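Local coordinates for protein lipase, class 3 (Penicillium roqueforti FM164, PDB 6L7N) that probably hydrolyses the ester bonds of triacylglycerols as a fungal class 3 lipase of the alpha/beta-hydrolase fold, at residues D3-W15 with V228-G240. Numbering follows the deposited sequence.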
loop_
_atom_site.group_PDB
_atom_site.type_symbol
_atom_site.label_atom_id
_atom_site.label_comp_id
_atom_site.label_asym_id
_atom_site.label_seq_id
_atom_site.Cartn_x
_atom_site.Cartn_y
_atom_site.Cartn_z
ATOM N N ASP A 3 2.699 14.204 -16.035
ATOM C CA ASP A 3 3.342 14.986 -14.985
ATOM C C ASP A 3 2.414 15.218 -13.804
ATOM O O ASP A 3 1.197 15.034 -13.902
ATOM C CB ASP A 3 3.811 16.333 -15.533
ATOM C CG ASP A 3 4.803 16.187 -16.663
ATOM O OD1 ASP A 3 4.823 15.120 -17.318
ATOM O OD2 ASP A 3 5.562 17.146 -16.899
ATOM N N VAL A 4 3.001 15.637 -12.681
ATOM C CA VAL A 4 2.257 16.030 -11.496
ATOM C C VAL A 4 2.848 17.335 -10.983
ATOM O O VAL A 4 3.868 17.816 -11.472
ATOM C CB VAL A 4 2.284 14.950 -10.393
ATOM C CG1 VAL A 4 1.613 13.669 -10.895
ATOM C CG2 VAL A 4 3.706 14.687 -9.933
ATOM N N SER A 5 2.195 17.900 -9.976
ATOM C CA SER A 5 2.694 19.127 -9.379
ATOM C C SER A 5 3.751 18.816 -8.321
ATOM O O SER A 5 3.842 17.704 -7.789
ATOM C CB SER A 5 1.550 19.926 -8.768
ATOM O OG SER A 5 1.055 19.284 -7.609
ATOM N N THR A 6 4.571 19.823 -8.023
ATOM C CA THR A 6 5.580 19.653 -6.985
ATOM C C THR A 6 4.950 19.247 -5.658
ATOM O O THR A 6 5.490 18.397 -4.944
ATOM C CB THR A 6 6.399 20.938 -6.842
ATOM O OG1 THR A 6 7.307 21.033 -7.948
ATOM C CG2 THR A 6 7.191 20.935 -5.545
ATOM N N SER A 7 3.787 19.814 -5.327
ATOM C CA SER A 7 3.119 19.477 -4.068
ATOM C C SER A 7 2.691 18.014 -4.037
ATOM O O SER A 7 2.895 17.306 -3.036
ATOM C CB SER A 7 1.904 20.377 -3.871
ATOM O OG SER A 7 1.068 19.874 -2.848
ATOM N N GLU A 8 2.057 17.555 -5.117
ATOM C CA GLU A 8 1.684 16.147 -5.224
ATOM C C GLU A 8 2.909 15.250 -5.116
ATOM O O GLU A 8 2.888 14.231 -4.413
ATOM C CB GLU A 8 0.947 15.904 -6.542
ATOM C CG GLU A 8 -0.467 16.451 -6.545
ATOM C CD GLU A 8 -1.049 16.560 -7.936
ATOM O OE1 GLU A 8 -0.464 17.275 -8.776
ATOM O OE2 GLU A 8 -2.097 15.932 -8.183
ATOM N N LEU A 9 3.988 15.615 -5.813
ATOM C CA LEU A 9 5.216 14.828 -5.750
ATOM C C LEU A 9 5.765 14.769 -4.329
ATOM O O LEU A 9 6.218 13.713 -3.874
ATOM C CB LEU A 9 6.257 15.412 -6.705
ATOM C CG LEU A 9 7.617 14.719 -6.690
ATOM C CD1 LEU A 9 7.503 13.300 -7.238
ATOM C CD2 LEU A 9 8.652 15.524 -7.461
ATOM N N ASN A 10 5.745 15.894 -3.614
ATOM C CA ASN A 10 6.214 15.902 -2.232
ATOM C C ASN A 10 5.398 14.937 -1.379
ATOM O O ASN A 10 5.955 14.145 -0.602
ATOM C CB ASN A 10 6.140 17.321 -1.665
ATOM C CG ASN A 10 7.102 18.281 -2.346
ATOM O OD1 ASN A 10 8.031 17.869 -3.042
ATOM N ND2 ASN A 10 6.878 19.579 -2.146
ATOM N N GLN A 11 4.068 14.975 -1.526
ATOM C CA GLN A 11 3.229 14.030 -0.789
ATOM C C GLN A 11 3.567 12.582 -1.142
ATOM O O GLN A 11 3.656 11.715 -0.254
ATOM C CB GLN A 11 1.754 14.323 -1.055
ATOM C CG GLN A 11 1.305 15.613 -0.420
ATOM C CD GLN A 11 -0.060 16.056 -0.870
ATOM O OE1 GLN A 11 -1.079 15.618 -0.330
ATOM N NE2 GLN A 11 -0.096 16.932 -1.875
ATOM N N PHE A 12 3.762 12.304 -2.437
ATOM C CA PHE A 12 3.993 10.927 -2.865
ATOM C C PHE A 12 5.337 10.415 -2.349
ATOM O O PHE A 12 5.433 9.268 -1.889
ATOM C CB PHE A 12 3.922 10.825 -4.393
ATOM C CG PHE A 12 2.605 11.285 -4.990
ATOM C CD1 PHE A 12 1.440 11.333 -4.224
ATOM C CD2 PHE A 12 2.540 11.665 -6.320
ATOM C CE1 PHE A 12 0.234 11.758 -4.780
ATOM C CE2 PHE A 12 1.324 12.087 -6.889
ATOM C CZ PHE A 12 0.181 12.133 -6.117
ATOM N N ASP A 13 6.384 11.255 -2.405
ATOM C CA ASP A 13 7.680 10.896 -1.823
ATOM C C ASP A 13 7.611 10.733 -0.322
ATOM O O ASP A 13 8.508 10.110 0.256
ATOM C CB ASP A 13 8.777 11.942 -2.064
ATOM C CG ASP A 13 8.832 12.430 -3.465
ATOM O OD1 ASP A 13 8.423 11.683 -4.368
ATOM O OD2 ASP A 13 9.359 13.547 -3.672
ATOM N N PHE A 14 6.628 11.356 0.330
ATOM C CA PHE A 14 6.582 11.303 1.786
ATOM C C PHE A 14 5.921 10.022 2.283
ATOM O O PHE A 14 6.495 9.292 3.100
ATOM C CB PHE A 14 5.844 12.527 2.328
ATOM C CG PHE A 14 5.558 12.460 3.803
ATOM C CD1 PHE A 14 6.589 12.497 4.725
ATOM C CD2 PHE A 14 4.261 12.363 4.268
ATOM C CE1 PHE A 14 6.326 12.436 6.081
ATOM C CE2 PHE A 14 3.996 12.298 5.620
ATOM C CZ PHE A 14 5.031 12.338 6.528
ATOM N N TRP A 15 4.708 9.729 1.802
ATOM C CA TRP A 15 3.954 8.637 2.425
ATOM C C TRP A 15 4.608 7.282 2.176
ATOM O O TRP A 15 4.443 6.352 2.979
ATOM C CB TRP A 15 2.501 8.644 1.948
ATOM C CG TRP A 15 1.772 9.852 2.431
ATOM C CD1 TRP A 15 1.362 10.918 1.681
ATOM C CD2 TRP A 15 1.379 10.139 3.785
ATOM N NE1 TRP A 15 0.735 11.847 2.481
ATOM C CE2 TRP A 15 0.737 11.395 3.775
ATOM C CE3 TRP A 15 1.507 9.456 4.998
ATOM C CZ2 TRP A 15 0.218 11.983 4.939
ATOM C CZ3 TRP A 15 0.996 10.044 6.155
ATOM C CH2 TRP A 15 0.358 11.290 6.112
ATOM N N VAL A 228 16.773 6.357 -9.373
ATOM C CA VAL A 228 16.658 7.682 -9.977
ATOM C C VAL A 228 15.753 8.550 -9.120
ATOM O O VAL A 228 14.704 8.099 -8.640
ATOM C CB VAL A 228 16.115 7.589 -11.414
ATOM C CG1 VAL A 228 15.770 8.967 -11.968
ATOM C CG2 VAL A 228 17.107 6.876 -12.286
ATOM N N THR A 229 16.158 9.799 -8.922
ATOM C CA THR A 229 15.255 10.766 -8.320
ATOM C C THR A 229 14.041 10.934 -9.220
ATOM O O THR A 229 14.169 11.069 -10.438
ATOM C CB THR A 229 15.954 12.111 -8.117
ATOM O OG1 THR A 229 15.812 12.904 -9.304
ATOM C CG2 THR A 229 17.431 11.912 -7.809
ATOM N N VAL A 230 12.862 10.906 -8.628
ATOM C CA VAL A 230 11.628 11.067 -9.382
ATOM C C VAL A 230 11.344 12.557 -9.510
ATOM O O VAL A 230 11.197 13.256 -8.502
ATOM C CB VAL A 230 10.463 10.337 -8.703
ATOM C CG1 VAL A 230 9.210 10.474 -9.541
ATOM C CG2 VAL A 230 10.823 8.864 -8.477
ATOM N N GLY A 231 11.283 13.048 -10.754
ATOM C CA GLY A 231 10.895 14.422 -11.000
ATOM C C GLY A 231 9.391 14.573 -11.199
ATOM O O GLY A 231 8.656 13.600 -11.351
ATOM N N ALA A 232 8.938 15.832 -11.191
ATOM C CA ALA A 232 7.535 16.108 -11.495
ATOM C C ALA A 232 7.151 15.579 -12.869
ATOM O O ALA A 232 5.991 15.223 -13.099
ATOM C CB ALA A 232 7.263 17.614 -11.407
ATOM N N SER A 233 8.110 15.494 -13.785
ATOM C CA SER A 233 7.852 14.978 -15.123
ATOM C C SER A 233 8.042 13.470 -15.233
ATOM O O SER A 233 7.936 12.932 -16.334
ATOM C CB SER A 233 8.758 15.674 -16.133
ATOM O OG SER A 233 10.112 15.480 -15.770
ATOM N N ASP A 234 8.308 12.773 -14.130
ATOM C CA ASP A 234 8.560 11.336 -14.181
ATOM C C ASP A 234 7.355 10.494 -13.757
ATOM O O ASP A 234 7.494 9.280 -13.561
ATOM C CB ASP A 234 9.770 10.988 -13.316
ATOM C CG ASP A 234 11.061 11.536 -13.889
ATOM O OD1 ASP A 234 11.267 11.404 -15.117
ATOM O OD2 ASP A 234 11.852 12.113 -13.114
ATOM N N ILE A 235 6.183 11.102 -13.604
ATOM C CA ILE A 235 4.976 10.381 -13.210
ATOM C C ILE A 235 3.884 10.694 -14.225
ATOM O O ILE A 235 3.559 11.865 -14.455
ATOM C CB ILE A 235 4.519 10.749 -11.789
ATOM C CG1 ILE A 235 5.644 10.504 -10.778
ATOM C CG2 ILE A 235 3.300 9.920 -11.400
ATOM C CD1 ILE A 235 5.250 10.805 -9.356
ATOM N N LYS A 236 3.334 9.652 -14.839
ATOM C CA LYS A 236 2.190 9.749 -15.732
ATOM C C LYS A 236 0.952 9.231 -15.016
ATOM O O LYS A 236 1.014 8.242 -14.285
ATOM C CB LYS A 236 2.433 8.934 -17.009
ATOM C CG LYS A 236 3.812 9.118 -17.614
ATOM C CD LYS A 236 3.738 9.307 -19.119
ATOM C CE LYS A 236 5.102 9.066 -19.757
ATOM N NZ LYS A 236 6.213 9.621 -18.917
ATOM N N VAL A 237 -0.178 9.904 -15.202
ATOM C CA VAL A 237 -1.417 9.482 -14.561
ATOM C C VAL A 237 -2.269 8.773 -15.608
ATOM O O VAL A 237 -2.558 9.329 -16.675
ATOM C CB VAL A 237 -2.146 10.671 -13.913
ATOM C CG1 VAL A 237 -3.273 10.185 -13.012
ATOM C CG2 VAL A 237 -1.159 11.479 -13.099
ATOM N N ILE A 238 -2.619 7.520 -15.333
ATOM C CA ILE A 238 -3.393 6.687 -16.254
ATOM C C ILE A 238 -4.774 6.487 -15.646
ATOM O O ILE A 238 -4.895 6.042 -14.498
ATOM C CB ILE A 238 -2.691 5.352 -16.529
ATOM C CG1 ILE A 238 -1.396 5.600 -17.301
ATOM C CG2 ILE A 238 -3.573 4.429 -17.334
ATOM C CD1 ILE A 238 -0.182 5.376 -16.494
ATOM N N ASP A 239 -5.820 6.826 -16.403
ATOM C CA ASP A 239 -7.159 6.923 -15.824
ATOM C C ASP A 239 -7.987 5.644 -15.932
ATOM O O ASP A 239 -9.082 5.590 -15.364
ATOM C CB ASP A 239 -7.920 8.096 -16.453
ATOM C CG ASP A 239 -7.151 9.405 -16.335
ATOM O OD1 ASP A 239 -6.327 9.511 -15.406
ATOM O OD2 ASP A 239 -7.374 10.328 -17.150
ATOM N N GLY A 240 -7.506 4.615 -16.613
ATOM C CA GLY A 240 -8.238 3.358 -16.668
ATOM C C GLY A 240 -7.279 2.191 -16.716
ATOM O O GLY A 240 -6.185 2.295 -17.271
#
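Asp3 and Val4 are tied by their backbone N atoms to Ile235 and Ala232. Asp3 N donates to Ile235 O at 3.0 Å. Val4 N donates to Ala232 O, also at 3.0 Å. The same oxygen receives a CA-H...O contact from Asp3 CA. The Asp3 carboxylate lies over Ser233, with Asp3 OD2 3.6 Å from Ser233 CB. Within 228-240, Asp234 OD2 accepts from Gly231 N through its anti lone pair, bracing the turn that presents Ala232 O.

The apolar contacts centre on Ile235. Its two branches part: Ile235 CG2 meets Val4 CG1 at 4.1 Å, while Ile235 CD1 reaches the helix. With CG1 beside the backbone N (chi1 -56°) and the chain then extended, Ile235 CD1 comes 4.0 Å from Leu9 CD1 and also sits at the edge of the Phe12 ring. Leu9 CD1 touches Val230 CG1 as well, and Leu9 CD2 lies 3.6 Å from Val230 O. Val4 CG1 also meets Val237 CG2.

Ser5 and Glu8 form a capping box that starts helix 6-22. Ser5 OG, at the N-cap, accepts from Glu8 N at 3.2 Å. In return Glu8 OE1 accepts from Ser5 N and Ser5 OG, which reach it from opposite faces of its plane.

Phe12 continues inward, edge-to-face with Tyr220 and Phe196. The N-terminal loop and first turns of helix 6-22 thus pack on strand 235-238 and the loop leading into it, at an outermost strand of the central mixed sheet of an alpha/beta-hydrolase fold.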